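PDB 4MOZ: fructose-bisphosphate aldolase, which belongs to the DeoC/LacD family of aldolases and folds as a closed eight-stranded parallel beta/alpha (TIM) barrel. Local coordinates for residues D52-D62 with R271-D279. Sequence-based numbering, arbitrary orientation.
Sequences DFYGEGIDISD and RNIHQRSLD
Phe53 and His274 form an offset stack at the buried end of the contact: their planes diverge by just 5°, the centroids lie 4.4 Å apart, and His274 CE1 sits over the rim of the phenyl face. The imidazole is pinned at its edge as well, because ND1 donates to Asp62 OD2 at 2.8 Å on the syn side of the carboxylate, whose plane is turned 42° from the ring. A chi1 of 64° places His274 CG between its backbone N and carbonyl carbon, and Arg271 CA lies off-centre over the face opposite Phe53. In barrel terms, this joins the loop between helices 44-47 and 66-74 to the short helix 271-274, which follows the last strand, 266-269. The extended Gln275 chain crosses Ile58 at a slant, Gln275 CD 3.7 Å from Ile58 CG1, and its NE2 donates to Asp52 O at 3.1 Å; a water links the same nitrogen to Asp52 OD1. That oxygen also receives Arg271 NH2 at 3.2 Å from above the carboxylate plane, a salt bridge with the two flat groups nearly perpendicular, while Asp52 OD2 is hydrogen-bonded to His48 ND1. Packing is sparser toward the partly exposed side, at Asp59, Ser61 and Ser277. There Asp59 N donates to Gln275 O at 2.8 Å, and Asp59 OD2 accepts from Ser61 N, an Asx turn, and from Ser61 OG on the opposite face of the carboxylate, while OD1 lies against Ser277 CB at 3.6 Å.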
ATOM      1  N   ASP C  52      17.695  11.479  26.253  1.00 32.69           N
ATOM      2  CA  ASP C  52      19.077  11.911  26.052  1.00 33.00           C
ATOM      3  C   ASP C  52      19.298  13.410  26.261  1.00 33.47           C
ATOM      4  O   ASP C  52      20.431  13.885  26.152  1.00 34.19           O
ATOM      5  CB  ASP C  52      19.568  11.519  24.653  1.00 32.78           C
ATOM      6  CG  ASP C  52      19.550  10.020  24.422  1.00 33.92           C
ATOM      7  OD1 ASP C  52      19.690   9.247  25.398  1.00 31.86           O
ATOM      8  OD2 ASP C  52      19.399   9.616  23.250  1.00 37.35           O
ATOM      9  N   PHE C  53      18.235  14.155  26.566  1.00 31.91           N
ATOM     10  CA  PHE C  53      18.323  15.619  26.564  1.00 31.00           C
ATOM     11  C   PHE C  53      17.977  16.301  27.887  1.00 31.59           C
ATOM     12  O   PHE C  53      18.192  17.503  28.034  1.00 32.19           O
ATOM     13  CB  PHE C  53      17.488  16.197  25.420  1.00 29.23           C
ATOM     14  CG  PHE C  53      17.923  15.718  24.068  1.00 29.98           C
ATOM     15  CD1 PHE C  53      17.452  14.508  23.556  1.00 30.29           C
ATOM     16  CD2 PHE C  53      18.820  16.461  23.311  1.00 29.98           C
ATOM     17  CE1 PHE C  53      17.868  14.051  22.313  1.00 28.77           C
ATOM     18  CE2 PHE C  53      19.232  16.015  22.063  1.00 31.39           C
ATOM     19  CZ  PHE C  53      18.757  14.808  21.564  1.00 30.55           C
ATOM     20  N   TYR C  54      17.448  15.534  28.836  1.00 32.48           N
ATOM     21  CA  TYR C  54      17.103  16.046  30.163  1.00 32.20           C
ATOM     22  C   TYR C  54      17.171  14.920  31.185  1.00 32.96           C
ATOM     23  O   TYR C  54      16.685  13.820  30.933  1.00 32.68           O
ATOM     24  CB  TYR C  54      15.706  16.681  30.166  1.00 32.87           C
ATOM     25  CG  TYR C  54      15.272  17.223  31.517  1.00 33.99           C
ATOM     26  CD1 TYR C  54      15.628  18.511  31.919  1.00 34.64           C
ATOM     27  CD2 TYR C  54      14.505  16.448  32.394  1.00 34.47           C
ATOM     28  CE1 TYR C  54      15.238  19.012  33.154  1.00 35.72           C
ATOM     29  CE2 TYR C  54      14.109  16.941  33.632  1.00 35.80           C
ATOM     30  CZ  TYR C  54      14.477  18.224  34.006  1.00 36.76           C
ATOM     31  OH  TYR C  54      14.090  18.727  35.230  1.00 38.98           O
ATOM     32  N   GLY C  55      17.772  15.206  32.337  1.00 34.89           N
ATOM     33  CA  GLY C  55      17.939  14.213  33.395  1.00 37.94           C
ATOM     34  C   GLY C  55      19.289  14.302  34.082  1.00 38.58           C
ATOM     35  O   GLY C  55      20.104  15.170  33.765  1.00 37.09           O
ATOM     36  N   GLU C  56      19.526  13.393  35.023  1.00 41.39           N
ATOM     37  CA  GLU C  56      20.755  13.392  35.812  1.00 45.25           C
ATOM     38  C   GLU C  56      21.982  13.140  34.938  1.00 45.88           C
ATOM     39  O   GLU C  56      21.997  12.218  34.117  1.00 44.90           O
ATOM     40  CB  GLU C  56      20.674  12.348  36.923  1.00 51.12           C
ATOM     41  CG  GLU C  56      21.712  12.539  38.018  1.00 60.06           C
ATOM     42  CD  GLU C  56      21.746  11.392  39.012  1.00 72.03           C
ATOM     43  OE1 GLU C  56      20.754  10.633  39.096  1.00 78.50           O
ATOM     44  OE2 GLU C  56      22.771  11.254  39.719  1.00 81.03           O
ATOM     45  N   GLY C  57      23.001  13.979  35.114  1.00 46.16           N
ATOM     46  CA  GLY C  57      24.251  13.862  34.367  1.00 46.14           C
ATOM     47  C   GLY C  57      24.198  14.465  32.976  1.00 42.13           C
ATOM     48  O   GLY C  57      25.125  14.290  32.183  1.00 48.41           O
ATOM     49  N   ILE C  58      23.110  15.169  32.676  1.00 36.81           N
ATOM     50  CA  ILE C  58      22.953  15.863  31.403  1.00 35.73           C
ATOM     51  C   ILE C  58      22.869  17.358  31.692  1.00 35.12           C
ATOM     52  O   ILE C  58      22.039  17.794  32.491  1.00 35.67           O
ATOM     53  CB  ILE C  58      21.689  15.390  30.643  1.00 35.68           C
ATOM     54  CG1 ILE C  58      21.760  13.880  30.372  1.00 36.83           C
ATOM     55  CG2 ILE C  58      21.517  16.168  29.339  1.00 31.43           C
ATOM     56  CD1 ILE C  58      20.438  13.236  30.007  1.00 33.35           C
ATOM     57  N   ASP C  59      23.734  18.138  31.048  1.00 34.14           N
ATOM     58  CA  ASP C  59      23.752  19.582  31.243  1.00 35.53           C
ATOM     59  C   ASP C  59      22.401  20.201  30.900  1.00 35.27           C
ATOM     60  O   ASP C  59      21.781  19.842  29.893  1.00 33.39           O
ATOM     61  CB  ASP C  59      24.849  20.236  30.401  1.00 35.48           C
ATOM     62  CG  ASP C  59      25.112  21.671  30.810  1.00 37.49           C
ATOM     63  OD1 ASP C  59      25.904  21.884  31.751  1.00 38.36           O
ATOM     64  OD2 ASP C  59      24.529  22.588  30.192  1.00 40.55           O
ATOM     65  N   ILE C  60      21.961  21.135  31.741  1.00 35.07           N
ATOM     66  CA  ILE C  60      20.683  21.825  31.560  1.00 32.89           C
ATOM     67  C   ILE C  60      20.521  22.498  30.186  1.00 33.06           C
ATOM     68  O   ILE C  60      19.405  22.612  29.681  1.00 33.00           O
ATOM     69  CB  ILE C  60      20.390  22.818  32.721  1.00 33.43           C
ATOM     70  CG1 ILE C  60      18.938  23.319  32.671  1.00 34.07           C
ATOM     71  CG2 ILE C  60      21.389  23.974  32.742  1.00 31.13           C
ATOM     72  CD1 ILE C  60      17.894  22.220  32.753  1.00 33.17           C
ATOM     73  N   SER C  61      21.628  22.915  29.573  1.00 33.06           N
ATOM     74  CA  SER C  61      21.567  23.536  28.245  1.00 33.68           C
ATOM     75  C   SER C  61      21.103  22.571  27.142  1.00 31.25           C
ATOM     76  O   SER C  61      20.615  23.013  26.103  1.00 31.54           O
ATOM     77  CB  SER C  61      22.906  24.189  27.876  1.00 35.63           C
ATOM     78  OG  SER C  61      23.936  23.221  27.771  1.00 41.26           O
ATOM     79  N   ASP C  62      21.237  21.264  27.377  1.00 30.89           N
ATOM     80  CA  ASP C  62      20.795  20.244  26.408  1.00 31.49           C
ATOM     81  C   ASP C  62      19.265  20.110  26.292  1.00 31.47           C
ATOM     82  O   ASP C  62      18.754  19.487  25.352  1.00 31.70           O
ATOM     83  CB  ASP C  62      21.421  18.882  26.731  1.00 30.44           C
ATOM     84  CG  ASP C  62      21.497  17.965  25.515  1.00 29.83           C
ATOM     85  OD1 ASP C  62      21.459  18.466  24.367  1.00 30.65           O
ATOM     86  OD2 ASP C  62      21.613  16.733  25.706  1.00 30.77           O
ATOM     87  N   ARG C 271      24.967  11.786  21.820  1.00 32.68           N
ATOM     88  CA  ARG C 271      24.758  12.264  23.189  1.00 34.07           C
ATOM     89  C   ARG C 271      26.036  12.552  23.967  1.00 34.09           C
ATOM     90  O   ARG C 271      26.043  13.419  24.842  1.00 34.98           O
ATOM     91  CB  ARG C 271      23.825  11.333  23.973  1.00 35.12           C
ATOM     92  CG  ARG C 271      24.360   9.933  24.202  1.00 37.68           C
ATOM     93  CD  ARG C 271      23.222   8.993  24.542  1.00 41.19           C
ATOM     94  NE  ARG C 271      23.614   7.598  24.382  1.00 47.87           N
ATOM     95  CZ  ARG C 271      22.770   6.569  24.405  1.00 49.33           C
ATOM     96  NH1 ARG C 271      23.234   5.336  24.248  1.00 55.19           N
ATOM     97  NH2 ARG C 271      21.466   6.766  24.581  1.00 44.73           N
ATOM     98  N   ASN C 272      27.118  11.847  23.644  1.00 34.60           N
ATOM     99  CA  ASN C 272      28.398  12.103  24.294  1.00 35.48           C
ATOM    100  C   ASN C 272      28.842  13.553  24.099  1.00 32.91           C
ATOM    101  O   ASN C 272      29.493  14.133  24.967  1.00 34.59           O
ATOM    102  CB  ASN C 272      29.476  11.136  23.808  1.00 39.62           C
ATOM    103  CG  ASN C 272      30.610  10.973  24.811  1.00 46.14           C
ATOM    104  OD1 ASN C 272      30.504  11.391  25.967  1.00 53.11           O
ATOM    105  ND2 ASN C 272      31.700  10.362  24.374  1.00 46.10           N
ATOM    106  N   ILE C 273      28.468  14.135  22.963  1.00 29.67           N
ATOM    107  CA  ILE C 273      28.713  15.548  22.718  1.00 27.93           C
ATOM    108  C   ILE C 273      27.652  16.429  23.389  1.00 29.58           C
ATOM    109  O   ILE C 273      27.976  17.238  24.266  1.00 26.60           O
ATOM    110  CB  ILE C 273      28.777  15.870  21.208  1.00 26.91           C
ATOM    111  CG1 ILE C 273      30.002  15.211  20.565  1.00 27.04           C
ATOM    112  CG2 ILE C 273      28.800  17.374  20.990  1.00 25.02           C
ATOM    113  CD1 ILE C 273      29.951  15.157  19.047  1.00 25.82           C
ATOM    114  N   HIS C 274      26.388  16.259  22.991  1.00 29.69           N
ATOM    115  CA  HIS C 274      25.358  17.233  23.346  1.00 29.27           C
ATOM    116  C   HIS C 274      24.902  17.245  24.782  1.00 28.04           C
ATOM    117  O   HIS C 274      24.347  18.242  25.226  1.00 29.47           O
ATOM    118  CB  HIS C 274      24.174  17.217  22.368  1.00 29.48           C
ATOM    119  CG  HIS C 274      23.384  15.924  22.355  1.00 30.52           C
ATOM    120  ND1 HIS C 274      22.650  15.505  23.409  1.00 29.18           N
ATOM    121  CD2 HIS C 274      23.202  14.977  21.347  1.00 30.05           C
ATOM    122  CE1 HIS C 274      22.051  14.342  23.100  1.00 31.58           C
ATOM    123  NE2 HIS C 274      22.389  14.019  21.837  1.00 33.18           N
ATOM    124  N   GLN C 275      25.157  16.171  25.530  1.00 28.53           N
ATOM    125  CA  GLN C 275      24.837  16.152  26.972  1.00 29.81           C
ATOM    126  C   GLN C 275      25.758  17.038  27.827  1.00 31.53           C
ATOM    127  O   GLN C 275      25.482  17.279  29.007  1.00 34.92           O
ATOM    128  CB  GLN C 275      24.808  14.724  27.516  1.00 27.58           C
ATOM    129  CG  GLN C 275      23.632  13.915  26.995  1.00 31.34           C
ATOM    130  CD  GLN C 275      23.612  12.483  27.490  1.00 31.99           C
ATOM    131  OE1 GLN C 275      24.561  12.008  28.113  1.00 34.49           O
ATOM    132  NE2 GLN C 275      22.521  11.786  27.210  1.00 32.59           N
ATOM    133  N   ARG C 276      26.839  17.527  27.226  1.00 30.47           N
ATOM    134  CA  ARG C 276      27.784  18.412  27.900  1.00 33.35           C
ATOM    135  C   ARG C 276      27.387  19.870  27.697  1.00 32.63           C
ATOM    136  O   ARG C 276      26.602  20.185  26.800  1.00 34.98           O
ATOM    137  CB  ARG C 276      29.201  18.180  27.363  1.00 33.62           C
ATOM    138  CG  ARG C 276      29.744  16.789  27.634  1.00 34.27           C
ATOM    139  CD  ARG C 276      31.000  16.522  26.823  1.00 35.41           C
ATOM    140  NE  ARG C 276      31.314  15.097  26.782  1.00 36.35           N
ATOM    141  CZ  ARG C 276      32.109  14.463  27.642  1.00 35.54           C
ATOM    142  NH1 ARG C 276      32.316  13.163  27.506  1.00 36.00           N
ATOM    143  NH2 ARG C 276      32.699  15.120  28.632  1.00 34.84           N
ATOM    144  N   SER C 277      27.934  20.753  28.530  1.00 31.20           N
ATOM    145  CA  SER C 277      27.747  22.195  28.373  1.00 32.68           C
ATOM    146  C   SER C 277      28.304  22.636  27.027  1.00 33.58           C
ATOM    147  O   SER C 277      29.183  21.974  26.474  1.00 35.09           O
ATOM    148  CB  SER C 277      28.453  22.953  29.498  1.00 36.29           C
ATOM    149  OG  SER C 277      29.863  22.819  29.394  1.00 37.28           O
ATOM    150  N   LEU C 278      27.800  23.752  26.509  1.00 33.07           N
ATOM    151  CA  LEU C 278      28.185  24.241  25.183  1.00 33.24           C
ATOM    152  C   LEU C 278      29.706  24.280  24.981  1.00 34.55           C
ATOM    153  O   LEU C 278      30.212  23.746  23.992  1.00 33.40           O
ATOM    154  CB  LEU C 278      27.539  25.605  24.888  1.00 31.49           C
ATOM    155  CG  LEU C 278      27.804  26.279  23.532  1.00 34.12           C
ATOM    156  CD1 LEU C 278      27.405  25.391  22.357  1.00 33.13           C
ATOM    157  CD2 LEU C 278      27.102  27.629  23.448  1.00 35.06           C
ATOM    158  N   ASP C 279      30.431  24.880  25.925  1.00 36.37           N
ATOM    159  CA  ASP C 279      31.891  24.998  25.818  1.00 37.93           C
ATOM    160  C   ASP C 279      32.591  23.638  25.721  1.00 33.15           C
ATOM    161  O   ASP C 279      33.413  23.425  24.826  1.00 30.91           O
ATOM    162  CB  ASP C 279      32.468  25.824  26.977  1.00 40.93           C
ATOM    163  CG  ASP C 279      32.116  27.308  26.881  1.00 44.43           C
ATOM    164  OD1 ASP C 279      31.826  27.808  25.769  1.00 42.25           O
ATOM    165  OD2 ASP C 279      32.133  27.983  27.933  1.00 52.57           O
TER
HETATM  166  O   HOH W   1      21.409   9.294  27.743  1.00 31.21           O